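Local coordinates for uncharacterized protein Rv2277c (Mycobacterium tuberculosis, PDB 5VUG) that probably hydrolyses phosphoric diesters, as expected of a TIM-barrel domain of the glycerophosphodiester phosphodiesterase family, although its physiological substrate is not established, at residues A[229-232]-A[233-236]; A[173-176]-A[177-180]; A[250-253]-A[254-258]. All blocks are in the same frame, centred on the assembly; numbering follows the deposited sequence.

Interaction 1 (A[229-232]-A[233-236]); sequences LWDE and ASVD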
loop_
_atom_site.group_PDB
_atom_site.type_symbol
_atom_site.label_atom_id
_atom_site.label_comp_id
_atom_site.label_asym_id
_atom_site.label_seq_id
_atom_site.Cartn_x
_atom_site.Cartn_y
_atom_site.Cartn_z
ATOM N N LEU A 229 -10.440 3.959 -0.990
ATOM C CA LEU A 229 -10.083 3.745 -2.389
ATOM C C LEU A 229 -11.136 4.196 -3.388
ATOM O O LEU A 229 -10.815 4.328 -4.576
ATOM C CB LEU A 229 -9.776 2.265 -2.629
ATOM C CG LEU A 229 -8.541 1.787 -1.860
ATOM C CD1 LEU A 229 -8.482 0.270 -1.903
ATOM C CD2 LEU A 229 -7.259 2.402 -2.429
ATOM N N TRP A 230 -12.376 4.418 -2.953
ATOM C CA TRP A 230 -13.442 4.845 -3.848
ATOM C C TRP A 230 -13.547 6.362 -3.814
ATOM O O TRP A 230 -13.817 6.947 -2.757
ATOM C CB TRP A 230 -14.783 4.232 -3.439
ATOM C CG TRP A 230 -14.918 2.742 -3.650
ATOM C CD1 TRP A 230 -15.121 1.797 -2.680
ATOM C CD2 TRP A 230 -14.896 2.033 -4.901
ATOM N NE1 TRP A 230 -15.221 0.546 -3.250
ATOM C CE2 TRP A 230 -15.085 0.664 -4.610
ATOM C CE3 TRP A 230 -14.732 2.423 -6.238
ATOM C CZ2 TRP A 230 -15.105 -0.319 -5.606
ATOM C CZ3 TRP A 230 -14.753 1.447 -7.227
ATOM C CH2 TRP A 230 -14.940 0.091 -6.906
ATOM N N ASP A 231 -13.330 6.991 -4.967
ATOM C CA ASP A 231 -13.530 8.418 -5.174
ATOM C C ASP A 231 -14.059 8.607 -6.591
ATOM O O ASP A 231 -14.235 7.635 -7.334
ATOM C CB ASP A 231 -12.262 9.232 -4.855
ATOM C CG ASP A 231 -11.024 8.741 -5.597
ATOM O OD1 ASP A 231 -11.127 8.238 -6.735
ATOM O OD2 ASP A 231 -9.918 8.887 -5.037
ATOM N N GLU A 232 -14.330 9.858 -6.973
ATOM C CA GLU A 232 -14.873 10.095 -8.306
ATOM C C GLU A 232 -13.962 9.517 -9.383
ATOM O O GLU A 232 -14.436 8.885 -10.334
ATOM C CB GLU A 232 -15.119 11.585 -8.542
ATOM C CG GLU A 232 -16.027 11.843 -9.740
ATOM C CD GLU A 232 -16.212 13.322 -10.045
ATOM O OE1 GLU A 232 -16.268 13.684 -11.244
ATOM O OE2 GLU A 232 -16.302 14.118 -9.085
ATOM N N ALA A 233 -12.644 9.673 -9.220
ATOM C CA ALA A 233 -11.718 9.214 -10.252
ATOM C C ALA A 233 -11.716 7.696 -10.378
ATOM O O ALA A 233 -11.727 7.162 -11.492
ATOM C CB ALA A 233 -10.311 9.735 -9.970
ATOM N N SER A 234 -11.692 6.979 -9.253
ATOM C CA SER A 234 -11.641 5.526 -9.352
ATOM C C SER A 234 -12.972 4.940 -9.809
ATOM O O SER A 234 -12.982 3.947 -10.544
ATOM C CB SER A 234 -11.134 4.891 -8.053
ATOM O OG SER A 234 -12.020 5.097 -6.978
ATOM N N VAL A 235 -14.099 5.536 -9.410
ATOM C CA VAL A 235 -15.386 5.075 -9.933
ATOM C C VAL A 235 -15.423 5.233 -11.449
ATOM O O VAL A 235 -15.805 4.312 -12.181
ATOM C CB VAL A 235 -16.556 5.803 -9.246
ATOM C CG1 VAL A 235 -17.869 5.472 -9.946
ATOM C CG2 VAL A 235 -16.631 5.415 -7.778
ATOM N N ASP A 236 -14.998 6.400 -11.942
ATOM C CA ASP A 236 -14.976 6.633 -13.383
ATOM C C ASP A 236 -14.059 5.649 -14.097
ATOM O O ASP A 236 -14.382 5.177 -15.195
ATOM C CB ASP A 236 -14.558 8.070 -13.684
ATOM C CG ASP A 236 -14.315 8.306 -15.173
ATOM O OD1 ASP A 236 -13.167 8.113 -15.645
ATOM O OD2 ASP A 236 -15.282 8.663 -15.880
#
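Ala233 meets Asp231 first: its methyl CB lies 3.7 Å from Asp231 OD1, at the start of helix 232-239. Ser234 carries most of the contact. Its backbone N donates to Asp231 OD1 (2.9 Å, 161° at the hydrogen), approaching nearly along the C-O axis, and in return its OG accepts from Asp231 N at 3.1 Å. These reciprocal bonds define a capping box with Asp231 as N-cap. Both side chains fold back between their own backbone N and carbonyl carbon (chi1 53° for Asp231, 65° for Ser234), which turns each acceptor to the other's N-H. Ser234 OG also gives its proton to Leu229 O at 2.8 Å, in the carbonyl plane and on a lone pair. At Val235 the backbone N bonds Asp231 O (3.0 Å), while CG2 packs 3.9 Å from Trp230 CE3, the two side chains crossing at about a right angle. Trp230 NE1 is held by Phe204 O, and Ile263 and Leu265 touch both side chains of this apolar pair. Asp236 N continues the helical pattern by bonding Glu232 O at 3.0 Å. Used as donor and acceptor at once, the buried Ser234 hydroxyl is fixed in rotation, and the Asp231 carboxylate, probably charged, would be favoured by the helix N-terminus.

Interaction 2 (A[173-176]-A[177-180]); sequences AESR and DVTR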
loop_
_atom_site.group_PDB
_atom_site.type_symbol
_atom_site.label_atom_id
_atom_site.label_comp_id
_atom_site.label_asym_id
_atom_site.label_seq_id
_atom_site.Cartn_x
_atom_site.Cartn_y
_atom_site.Cartn_z
ATOM N N ALA A 173 -18.830 -12.015 -10.180
ATOM C CA ALA A 173 -18.180 -10.736 -9.936
ATOM C C ALA A 173 -16.703 -10.804 -10.312
ATOM O O ALA A 173 -16.082 -11.872 -10.329
ATOM C CB ALA A 173 -18.300 -10.344 -8.464
ATOM N N GLU A 174 -16.140 -9.636 -10.615
ATOM C CA GLU A 174 -14.701 -9.532 -10.807
ATOM C C GLU A 174 -13.978 -10.084 -9.581
ATOM O O GLU A 174 -14.427 -9.902 -8.447
ATOM C CB GLU A 174 -14.325 -8.065 -11.012
ATOM C CG GLU A 174 -12.837 -7.853 -11.126
ATOM C CD GLU A 174 -12.486 -6.509 -11.692
ATOM O OE1 GLU A 174 -12.491 -5.525 -10.920
ATOM O OE2 GLU A 174 -12.210 -6.449 -12.914
ATOM N N SER A 175 -12.851 -10.765 -9.809
ATOM C CA SER A 175 -12.082 -11.276 -8.678
ATOM C C SER A 175 -11.581 -10.127 -7.804
ATOM O O SER A 175 -11.276 -9.026 -8.283
ATOM C CB SER A 175 -10.891 -12.107 -9.156
ATOM O OG SER A 175 -9.879 -11.270 -9.674
ATOM N N ARG A 176 -11.503 -10.384 -6.500
ATOM C CA ARG A 176 -11.023 -9.344 -5.596
ATOM C C ARG A 176 -9.584 -8.945 -5.921
ATOM O O ARG A 176 -9.225 -7.766 -5.820
ATOM C CB ARG A 176 -11.174 -9.787 -4.139
ATOM C CG ARG A 176 -10.824 -8.710 -3.118
ATOM C CD ARG A 176 -11.220 -9.159 -1.729
ATOM N NE ARG A 176 -11.004 -8.135 -0.708
ATOM C CZ ARG A 176 -11.987 -7.507 -0.068
ATOM N NH1 ARG A 176 -13.264 -7.776 -0.347
ATOM N NH2 ARG A 176 -11.695 -6.611 0.859
ATOM N N ASP A 177 -8.748 -9.904 -6.333
ATOM C CA ASP A 177 -7.374 -9.562 -6.703
ATOM C C ASP A 177 -7.337 -8.471 -7.769
ATOM O O ASP A 177 -6.536 -7.531 -7.682
ATOM C CB ASP A 177 -6.616 -10.788 -7.221
ATOM C CG ASP A 177 -6.255 -11.781 -6.127
ATOM O OD1 ASP A 177 -6.282 -11.415 -4.936
ATOM O OD2 ASP A 177 -5.912 -12.937 -6.475
ATOM N N VAL A 178 -8.188 -8.586 -8.791
ATOM C CA VAL A 178 -8.168 -7.617 -9.886
ATOM C C VAL A 178 -8.749 -6.280 -9.437
ATOM O O VAL A 178 -8.180 -5.211 -9.705
ATOM C CB VAL A 178 -8.899 -8.185 -11.116
ATOM C CG1 VAL A 178 -9.043 -7.109 -12.194
ATOM C CG2 VAL A 178 -8.142 -9.394 -11.667
ATOM N N THR A 179 -9.891 -6.314 -8.746
ATOM C CA THR A 179 -10.483 -5.085 -8.223
ATOM C C THR A 179 -9.493 -4.330 -7.345
ATOM O O THR A 179 -9.305 -3.114 -7.501
ATOM C CB THR A 179 -11.741 -5.427 -7.419
ATOM O OG1 THR A 179 -12.736 -5.973 -8.294
ATOM C CG2 THR A 179 -12.304 -4.178 -6.722
ATOM N N ARG A 180 -8.837 -5.043 -6.422
ATOM C CA ARG A 180 -7.886 -4.401 -5.514
ATOM C C ARG A 180 -6.708 -3.800 -6.273
ATOM O O ARG A 180 -6.244 -2.700 -5.943
ATOM C CB ARG A 180 -7.381 -5.406 -4.473
ATOM C CG ARG A 180 -6.509 -4.785 -3.368
ATOM C CD ARG A 180 -5.976 -5.825 -2.366
ATOM N NE ARG A 180 -5.294 -6.902 -3.078
ATOM C CZ ARG A 180 -5.750 -8.148 -3.187
ATOM N NH1 ARG A 180 -6.873 -8.517 -2.574
ATOM N NH2 ARG A 180 -5.072 -9.030 -3.907
HETATM O O HOH W 1 -14.664 -7.453 -7.074
#
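Glu174 reaches Thr179 with a carboxylate oxygen, OE1, which accepts from Thr179 OG1 at 2.7 Å through its anti lone pair and also forms a salt bridge with Arg182 of the same helix as Thr179. The glutamate chain leaves with CG opposite the backbone N (chi1 176°) and stays extended, so that OE2 runs on to Val178 CG1, 3.3 Å away, the two side chains crossing at about a right angle. Thr179 places OG1 beside its own N and opposite its carbonyl carbon (chi1 -65°); there the hydroxyl donates to Glu174 and accepts from a water that also donates to Glu174 O. Ser175 is the N-cap of helix 176-189: OG accepts from Val178 N at 3.3 Å, and Val178 CG2 lies against the same oxygen. Ser175 O accepts from Thr179 N at 3.1 Å. Arg180 curls back to Asp177, bringing NH2 to Asp177 OD1 at 2.9 Å in a salt bridge entered 39° out of the carboxylate plane. Glu214 of the second subunit pairs with both Arg176 and Arg180, and Ser223 of that subunit accepts from Arg180 NE. Within the chain, Glu174 and Thr179 face Ala202 of strand 201-205 and Phe238 of helix 232-239, while Ser175 and Asp177 rest on helix 158-165, placing this beta-to-alpha turn between barrel strand, flanking helices and dimer interface.

Interaction 3 (A[250-253]-A[254-258]); sequences AVKT and VDDYR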
loop_
_atom_site.group_PDB
_atom_site.type_symbol
_atom_site.label_atom_id
_atom_site.label_comp_id
_atom_site.label_asym_id
_atom_site.label_seq_id
_atom_site.Cartn_x
_atom_site.Cartn_y
_atom_site.Cartn_z
ATOM N N ALA A 250 -19.131 -2.444 3.591
ATOM C CA ALA A 250 -19.009 -1.918 4.956
ATOM C C ALA A 250 -19.447 -0.454 5.045
ATOM O O ALA A 250 -18.749 0.400 5.598
ATOM C CB ALA A 250 -17.598 -2.132 5.514
ATOM N N VAL A 251 -20.613 -0.164 4.474
ATOM C CA VAL A 251 -21.202 1.171 4.519
ATOM C C VAL A 251 -22.054 1.227 5.784
ATOM O O VAL A 251 -23.101 0.576 5.870
ATOM C CB VAL A 251 -22.023 1.454 3.255
ATOM C CG1 VAL A 251 -22.743 2.815 3.347
ATOM C CG2 VAL A 251 -21.109 1.380 2.008
ATOM N N LYS A 252 -21.582 1.972 6.782
ATOM C CA LYS A 252 -22.156 1.973 8.129
ATOM C C LYS A 252 -22.774 3.298 8.534
ATOM O O LYS A 252 -23.861 3.309 9.119
ATOM C CB LYS A 252 -21.086 1.608 9.170
ATOM C CG LYS A 252 -20.335 0.317 8.880
ATOM C CD LYS A 252 -19.271 0.046 9.934
ATOM C CE LYS A 252 -18.097 -0.695 9.326
ATOM N NZ LYS A 252 -17.502 0.126 8.227
ATOM N N THR A 253 -22.105 4.415 8.266
ATOM C CA THR A 253 -22.533 5.714 8.763
ATOM C C THR A 253 -23.215 6.499 7.653
ATOM O O THR A 253 -23.050 6.213 6.465
ATOM C CB THR A 253 -21.330 6.520 9.260
ATOM O OG1 THR A 253 -20.484 6.841 8.147
ATOM C CG2 THR A 253 -20.531 5.717 10.264
ATOM N N VAL A 254 -23.979 7.517 8.058
ATOM C CA VAL A 254 -24.544 8.428 7.069
ATOM C C VAL A 254 -23.439 9.088 6.257
ATOM O O VAL A 254 -23.617 9.379 5.073
ATOM C CB VAL A 254 -25.510 9.449 7.712
ATOM C CG1 VAL A 254 -24.750 10.464 8.553
ATOM C CG2 VAL A 254 -26.321 10.147 6.639
ATOM N N ASP A 255 -22.268 9.300 6.860
ATOM C CA ASP A 255 -21.153 9.867 6.111
ATOM C C ASP A 255 -20.680 8.911 5.025
ATOM O O ASP A 255 -20.369 9.337 3.905
ATOM C CB ASP A 255 -20.031 10.210 7.083
ATOM C CG ASP A 255 -20.519 11.075 8.221
ATOM O OD1 ASP A 255 -20.760 12.279 7.984
ATOM O OD2 ASP A 255 -20.718 10.540 9.336
ATOM N N ASP A 256 -20.648 7.615 5.331
ATOM C CA ASP A 256 -20.356 6.616 4.308
ATOM C C ASP A 256 -21.376 6.688 3.180
ATOM O O ASP A 256 -21.017 6.653 1.995
ATOM C CB ASP A 256 -20.384 5.218 4.922
ATOM C CG ASP A 256 -19.269 4.974 5.920
ATOM O OD1 ASP A 256 -18.220 5.661 5.863
ATOM O OD2 ASP A 256 -19.441 4.050 6.749
ATOM N N TYR A 257 -22.666 6.746 3.529
ATOM C CA TYR A 257 -23.695 6.830 2.496
ATOM C C TYR A 257 -23.533 8.083 1.645
ATOM O O TYR A 257 -23.630 8.019 0.416
ATOM C CB TYR A 257 -25.095 6.767 3.105
ATOM C CG TYR A 257 -26.171 6.861 2.049
ATOM C CD1 TYR A 257 -26.454 5.774 1.216
ATOM C CD2 TYR A 257 -26.876 8.041 1.852
ATOM C CE1 TYR A 257 -27.421 5.864 0.228
ATOM C CE2 TYR A 257 -27.841 8.142 0.882
ATOM C CZ TYR A 257 -28.115 7.057 0.073
ATOM O OH TYR A 257 -29.084 7.182 -0.885
ATOM N N ARG A 258 -23.269 9.231 2.277
ATOM C CA ARG A 258 -23.107 10.467 1.518
ATOM C C ARG A 258 -21.948 10.377 0.538
ATOM O O ARG A 258 -22.052 10.855 -0.601
ATOM C CB ARG A 258 -22.906 11.639 2.470
ATOM C CG ARG A 258 -24.164 11.971 3.218
ATOM C CD ARG A 258 -23.941 13.035 4.271
ATOM N NE ARG A 258 -25.161 13.212 5.041
ATOM C CZ ARG A 258 -25.231 13.828 6.213
ATOM N NH1 ARG A 258 -24.139 14.341 6.763
ATOM N NH2 ARG A 258 -26.401 13.932 6.832
HETATM O O HOH W 2 -17.644 3.297 8.554
HETATM O O HOH W 3 -17.923 7.478 8.615
#
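Asp256 OD2 gathers two consecutive backbone N-H groups: Lys252 N at 3.0 Å, received on the anti lone pair, and Thr253 N at 3.1 Å, arriving from 47° above the carboxylate plane. In the reverse direction Thr253 OG1 accepts from Asp256 N (2.9 Å, 159° at the hydrogen), completing a capping box with Thr253 as N-cap of helix 254-263. The threonine hydroxyl can do this because chi1 of 66° sets it between its own N and carbonyl carbon, facing Asp256 N. Thr253 O then receives Tyr257 N at 3.0 Å as the helix begins its regular bonding. Val251 CG1 packs 3.7 Å from Asp256 CB, the two side chains running past each other in opposite directions. In the next shell, the second carboxylate oxygen, OD1, is engaged by His207 NE2. A water donates to Asp256 OD2 and accepts from Lys252 NZ; the bent lysine chain also returns NZ to Ala250 O at 2.9 Å. Further out, Val251 shares backbone bonding with Leu269, tying the loop to strand 267-270, and the Tyr257 ring stacks on Trp279. With two N-H groups and a water on OD2 and a histidine on OD1, the buried carboxylate is well provided with donors; together with the helix N-terminus these would favour its anionic form, and the Lys252 ammonium, with NZ 4.6 Å from Asp256 OD2 and water-bridged to it, would add to this.

In the fold
All three contacts begin helices that follow strands or a hairpin in this TIM-barrel domain, and they come in series along the chain: interaction 2, then 1, then 3. Interactions 1 and 3 have capping boxes, with the acidic residue at the N-cap in interaction 1 and three residues after it in interaction 3, whereas interaction 2 uses a serine N-cap. Interactions 1 and 2 are nearest, their closest atoms about 5 Å apart and their centres 15 Å; Phe238, on the helix begun by interaction 1, touches side chains of both. The centres of interactions 2 and 3 are 22 Å apart. A bound glycerol lies about 5 Å from the Arg176 side chain; for the side chains of Ala250 and Trp230 the distance to a bound glycerol is about 6 Å and about 11 Å.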